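Local coordinates for transcriptional activator of comK gene (PDB 2HQB), which is a putative activator of comK transcription of the BMP lipoprotein family, with a substrate-binding-protein fold that probably binds a small ligand between two lobes, at residues V91-E96 against Q228-L233; F157-G162 against F174-K179. All coordinates share one frame; numbering follows the deposited sequence.

Interaction 1: V91-E96 against Q228-L233; sequences VSFNGE and QHVDDL
The ring of Phe-93 reaches across to Val-230 and Leu-233 and meets both with one atom, CZ. Leu-233 CD2 lies 3.7 Å from Phe-93 CZ. Val-230 CG1 comes almost as near, at 3.9 Å from the same Phe-93 CZ. Both methyl groups approach the ring obliquely, and the far end of the phenyl sits between two branched side chains one helical turn apart. The backbones stay well separated, the CA atoms of Phe-93 and Val-230 being 9.5 Å apart, and the aromatic side chain spans the gap. On the helix, Val-230 presents the branch that stands anti to its backbone N (chi1 -180°). Leu-233 also holds CG anti to its own N (chi1 -164°), and with chi2 at 61° its CD2 branch is the one that reaches the ring.

Strand 89-93 belongs to the parallel sheet of one lobe, and Phe-93 closes that strand at its C-terminal end. Helix 230-240 starts just after strand 222-228 of the other lobe's sheet, as the chain crosses back between lobes in this type I periplasmic-binding-protein fold. His-229 is the N-cap residue and the centre of an inverse gamma turn. The first helical turn is held by the bond from Leu-233 N to His-229 O, 2.8 Å long, while His-229 NE2 is engaged by Ser-261 OG.

Other aromatic neighbours pack around Phe-93: His-70 meets it edge-to-face, and the ring of Tyr-234 lies nearly parallel to it. Val-230 also touches His-70 as well as Lys-24 of helix 23-35, and Leu-233 rests on Val-259. An ST motif spans the end of the strand: Ser-92 OG, still in the strand, accepts from Gly-95 N at 3.2 Å.

Interaction 2: F157-G162 against F174-K179; sequences FVRYVG and FQELQK
Leu-177 drives its CD2 methyl between Phe-157 and Arg-159, two residues on the same side of a strand. This is the packing of a beta-alpha-beta unit: strand 155-160, at one margin of the second lobe's sheet, is followed by helix 167-178, which runs back over the sheet toward strand 184-186. The short axes of strand 157-160 and helix 174-178 are 9.9 Å apart and nearly antiparallel, at 153°.

The packed part centres on Leu-177. Its CD2 lies 3.4 Å from Phe-157 CB and also faces the start of the ring, which it meets obliquely, while the two side chains slide past each other in opposite directions. On the neighbouring side, Leu-177 CD2 is 3.9 Å from Arg-159 CG, so the aliphatic part of the arginine adds to the apolar cover. The same methyl stands over one face of the guanidinium, offset toward its rim. Leu-173, one turn earlier on the helix, touches Arg-159 as well, and Leu-177 also touches Val-182.

Toward solvent the contact becomes loose. Glu-176 extends beyond CG and brings OE1 to the edge of the guanidinium, near its plane, but Arg-159 NH1 and Glu-176 OE1 remain 4.2 Å apart. That is too far for a salt bridge, although the opposite charges may still attract weakly. The two side chains cross at about a right angle.

What turns the arginine head back is a bend in its chain at chi2 and chi3 (-51° and 110°). This bend brings NE to the strand's own backbone, where Arg-159 NE donates to Val-158 O at 2.8 Å, with the donor above the carbonyl plane and the oxygen in the plane of the guanidinium.

In the fold
From the N terminus, the chain builds most of the first lobe's sheet and reaches 91-96, the earlier half of interaction 1. After strand 102-107 it passes into the second lobe, where interaction 2 closes a short loop of 11 residues between strand 155-160 and the helix that follows. Strands 184-186, 206-211 and 222-228 then extend the second sheet before the chain returns at 228-233 and closes interaction 1 over 131 intervening residues. Interaction 2 is therefore nested within interaction 1. The first ties the returning crossover to the first lobe, whereas the second is local to the second lobe; their centres lie about 29 Å apart.

Interaction 1: V91-E96 against Q228-L233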
# COMPACT_ATOMS: atom_id res chain seq x y z
N VAL A 91 12.65 -12.16 3.46
CA VAL A 91 11.52 -11.59 2.75
C VAL A 91 11.78 -10.09 2.58
O VAL A 91 12.26 -9.42 3.49
CB VAL A 91 10.20 -11.74 3.53
CG1 VAL A 91 9.01 -11.56 2.58
CG2 VAL A 91 10.14 -13.10 4.16
N SER A 92 11.51 -9.57 1.39
CA SER A 92 11.71 -8.15 1.16
C SER A 92 10.37 -7.61 0.75
O SER A 92 9.52 -8.32 0.21
CB SER A 92 12.70 -7.90 0.01
OG SER A 92 12.05 -7.65 -1.25
N PHE A 93 10.14 -6.34 1.04
CA PHE A 93 8.91 -5.75 0.59
C PHE A 93 9.27 -4.98 -0.69
O PHE A 93 10.00 -4.01 -0.62
CB PHE A 93 8.36 -4.81 1.63
CG PHE A 93 6.99 -5.17 2.06
CD1 PHE A 93 6.79 -6.17 3.03
CD2 PHE A 93 5.88 -4.56 1.47
CE1 PHE A 93 5.48 -6.57 3.40
CE2 PHE A 93 4.55 -4.94 1.82
CZ PHE A 93 4.35 -5.95 2.79
N ASN A 94 8.83 -5.49 -1.84
CA ASN A 94 9.04 -4.83 -3.14
C ASN A 94 10.23 -5.04 -4.04
O ASN A 94 10.24 -4.50 -5.15
CB ASN A 94 8.90 -3.32 -3.05
CG ASN A 94 7.54 -2.89 -2.68
OD1 ASN A 94 6.57 -3.61 -2.91
ND2 ASN A 94 7.43 -1.70 -2.11
N GLY A 95 11.25 -5.76 -3.65
CA GLY A 95 12.31 -5.87 -4.65
C GLY A 95 12.07 -7.01 -5.63
O GLY A 95 10.99 -7.60 -5.66
N GLU A 96 13.07 -7.32 -6.42
CA GLU A 96 12.98 -8.42 -7.37
C GLU A 96 13.98 -9.43 -6.78
O GLU A 96 15.13 -9.08 -6.53
CB GLU A 96 13.40 -7.96 -8.79
CG GLU A 96 14.74 -7.15 -8.82
CD GLU A 96 15.21 -6.72 -10.23
OE1 GLU A 96 15.49 -7.61 -11.07
OE2 GLU A 96 15.33 -5.49 -10.48
N GLN A 228 -4.15 -1.23 1.86
CA GLN A 228 -3.22 -2.33 1.65
C GLN A 228 -2.84 -2.80 3.06
O GLN A 228 -2.24 -2.05 3.82
CB GLN A 228 -2.00 -1.87 0.86
CG GLN A 228 -2.38 -1.40 -0.54
CD GLN A 228 -1.19 -1.14 -1.43
OE1 GLN A 228 -0.18 -0.61 -0.98
NE2 GLN A 228 -1.30 -1.50 -2.70
N HIS A 229 -3.18 -4.04 3.41
CA HIS A 229 -2.91 -4.52 4.76
C HIS A 229 -1.57 -5.12 4.98
O HIS A 229 -1.43 -6.35 5.03
CB HIS A 229 -3.99 -5.51 5.18
CG HIS A 229 -5.38 -4.98 5.00
ND1 HIS A 229 -6.00 -4.18 5.94
CD2 HIS A 229 -6.24 -5.08 3.96
CE1 HIS A 229 -7.19 -3.81 5.48
NE2 HIS A 229 -7.36 -4.34 4.29
N VAL A 230 -0.58 -4.25 5.15
CA VAL A 230 0.80 -4.64 5.40
C VAL A 230 0.93 -5.46 6.69
O VAL A 230 1.64 -6.47 6.72
CB VAL A 230 1.70 -3.40 5.53
CG1 VAL A 230 3.11 -3.83 5.78
CG2 VAL A 230 1.63 -2.58 4.24
N ASP A 231 0.25 -5.03 7.75
CA ASP A 231 0.33 -5.74 9.02
C ASP A 231 -0.17 -7.15 8.82
O ASP A 231 0.44 -8.12 9.32
CB ASP A 231 -0.45 -5.01 10.12
CG ASP A 231 -1.86 -4.57 9.68
OD1 ASP A 231 -2.22 -4.66 8.48
OD2 ASP A 231 -2.61 -4.11 10.57
N ASP A 232 -1.26 -7.27 8.07
CA ASP A 232 -1.82 -8.58 7.77
C ASP A 232 -0.90 -9.41 6.90
O ASP A 232 -0.67 -10.59 7.17
CB ASP A 232 -3.15 -8.41 7.06
CG ASP A 232 -4.19 -7.96 7.99
OD1 ASP A 232 -3.82 -7.69 9.15
OD2 ASP A 232 -5.36 -7.87 7.57
N LEU A 233 -0.39 -8.82 5.84
CA LEU A 233 0.51 -9.56 5.01
C LEU A 233 1.71 -10.08 5.81
O LEU A 233 2.17 -11.20 5.58
CB LEU A 233 0.98 -8.69 3.85
CG LEU A 233 1.60 -9.58 2.78
CD1 LEU A 233 0.52 -10.52 2.32
CD2 LEU A 233 2.16 -8.76 1.63

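Interaction 2: F157-G162 against F174-K179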
# COMPACT_ATOMS: atom_id res chain seq x y z
N PHE A 157 -8.08 13.85 -13.95
CA PHE A 157 -6.86 14.63 -13.99
C PHE A 157 -5.77 13.97 -13.18
O PHE A 157 -5.93 13.72 -11.99
CB PHE A 157 -7.08 16.03 -13.44
CG PHE A 157 -7.95 16.87 -14.28
CD1 PHE A 157 -9.27 16.51 -14.51
CD2 PHE A 157 -7.46 18.05 -14.81
CE1 PHE A 157 -10.10 17.33 -15.26
CE2 PHE A 157 -8.29 18.88 -15.56
CZ PHE A 157 -9.61 18.53 -15.78
N VAL A 158 -4.64 13.71 -13.83
CA VAL A 158 -3.51 13.08 -13.18
C VAL A 158 -2.34 14.03 -13.18
O VAL A 158 -1.93 14.50 -14.23
CB VAL A 158 -3.07 11.82 -13.91
CG1 VAL A 158 -1.90 11.20 -13.21
CG2 VAL A 158 -4.22 10.84 -13.97
N ARG A 159 -1.84 14.34 -11.99
CA ARG A 159 -0.67 15.20 -11.80
C ARG A 159 0.35 14.35 -11.05
O ARG A 159 0.00 13.59 -10.15
CB ARG A 159 -1.00 16.45 -10.97
CG ARG A 159 -1.88 17.47 -11.68
CD ARG A 159 -1.35 17.81 -13.06
NE ARG A 159 -2.20 17.27 -14.11
CZ ARG A 159 -2.97 18.01 -14.90
NH1 ARG A 159 -3.01 19.33 -14.75
NH2 ARG A 159 -3.71 17.43 -15.83
N TYR A 160 1.61 14.47 -11.43
CA TYR A 160 2.67 13.71 -10.80
C TYR A 160 3.55 14.58 -9.91
O TYR A 160 4.01 15.63 -10.32
CB TYR A 160 3.54 13.02 -11.88
CG TYR A 160 2.80 11.89 -12.58
CD1 TYR A 160 2.40 11.98 -13.93
CD2 TYR A 160 2.39 10.77 -11.86
CE1 TYR A 160 1.61 11.01 -14.51
CE2 TYR A 160 1.61 9.80 -12.42
CZ TYR A 160 1.21 9.92 -13.75
OH TYR A 160 0.35 8.95 -14.23
N VAL A 161 3.78 14.15 -8.67
CA VAL A 161 4.69 14.87 -7.78
C VAL A 161 6.05 14.27 -8.10
O VAL A 161 6.16 13.09 -8.48
CB VAL A 161 4.47 14.57 -6.32
CG1 VAL A 161 5.45 15.36 -5.51
CG2 VAL A 161 3.08 14.85 -5.94
N GLY A 162 7.11 15.03 -7.95
CA GLY A 162 8.36 14.38 -8.27
C GLY A 162 8.60 13.14 -7.42
O GLY A 162 9.16 12.16 -7.88
N PHE A 174 -2.57 20.17 -5.92
CA PHE A 174 -3.95 20.18 -5.42
C PHE A 174 -4.62 21.48 -5.85
O PHE A 174 -5.70 21.48 -6.45
CB PHE A 174 -4.00 20.12 -3.89
CG PHE A 174 -5.39 20.34 -3.33
CD1 PHE A 174 -6.47 19.56 -3.78
CD2 PHE A 174 -5.62 21.30 -2.36
CE1 PHE A 174 -7.75 19.74 -3.27
CE2 PHE A 174 -6.90 21.51 -1.82
CZ PHE A 174 -7.97 20.72 -2.28
N GLN A 175 -3.95 22.59 -5.51
CA GLN A 175 -4.41 23.93 -5.85
C GLN A 175 -4.70 24.04 -7.36
O GLN A 175 -5.82 24.40 -7.77
CB GLN A 175 -3.37 24.95 -5.39
CG GLN A 175 -3.56 25.39 -3.93
CD GLN A 175 -2.23 25.59 -3.21
OE1 GLN A 175 -1.22 25.94 -3.85
NE2 GLN A 175 -2.22 25.40 -1.87
N GLU A 176 -3.68 23.75 -8.16
CA GLU A 176 -3.80 23.74 -9.62
C GLU A 176 -5.12 23.08 -10.09
O GLU A 176 -5.91 23.69 -10.81
CB GLU A 176 -2.67 22.93 -10.22
CG GLU A 176 -1.43 23.68 -10.58
CD GLU A 176 -0.59 22.86 -11.52
OE1 GLU A 176 -1.17 22.34 -12.50
OE2 GLU A 176 0.63 22.72 -11.27
N LEU A 177 -5.30 21.81 -9.73
CA LEU A 177 -6.49 21.07 -10.12
C LEU A 177 -7.71 21.68 -9.46
O LEU A 177 -8.87 21.41 -9.84
CB LEU A 177 -6.38 19.61 -9.68
CG LEU A 177 -5.30 18.77 -10.32
CD1 LEU A 177 -5.26 17.44 -9.60
CD2 LEU A 177 -5.59 18.60 -11.80
N GLN A 178 -7.45 22.48 -8.43
CA GLN A 178 -8.55 23.14 -7.74
C GLN A 178 -9.15 24.08 -8.79
O GLN A 178 -10.34 24.04 -9.09
CB GLN A 178 -8.06 23.92 -6.52
CG GLN A 178 -9.18 24.44 -5.61
CD GLN A 178 -9.80 23.35 -4.77
OE1 GLN A 178 -9.98 22.21 -5.22
NE2 GLN A 178 -10.16 23.69 -3.53
N LYS A 179 -8.28 24.91 -9.37
CA LYS A 179 -8.68 25.86 -10.40
C LYS A 179 -9.08 25.16 -11.70
O LYS A 179 -8.92 25.71 -12.78
CB LYS A 179 -7.52 26.83 -10.68
CG LYS A 179 -7.01 27.54 -9.45
CD LYS A 179 -5.86 28.49 -9.77
CE LYS A 179 -5.32 29.12 -8.47
NZ LYS A 179 -4.21 30.08 -8.71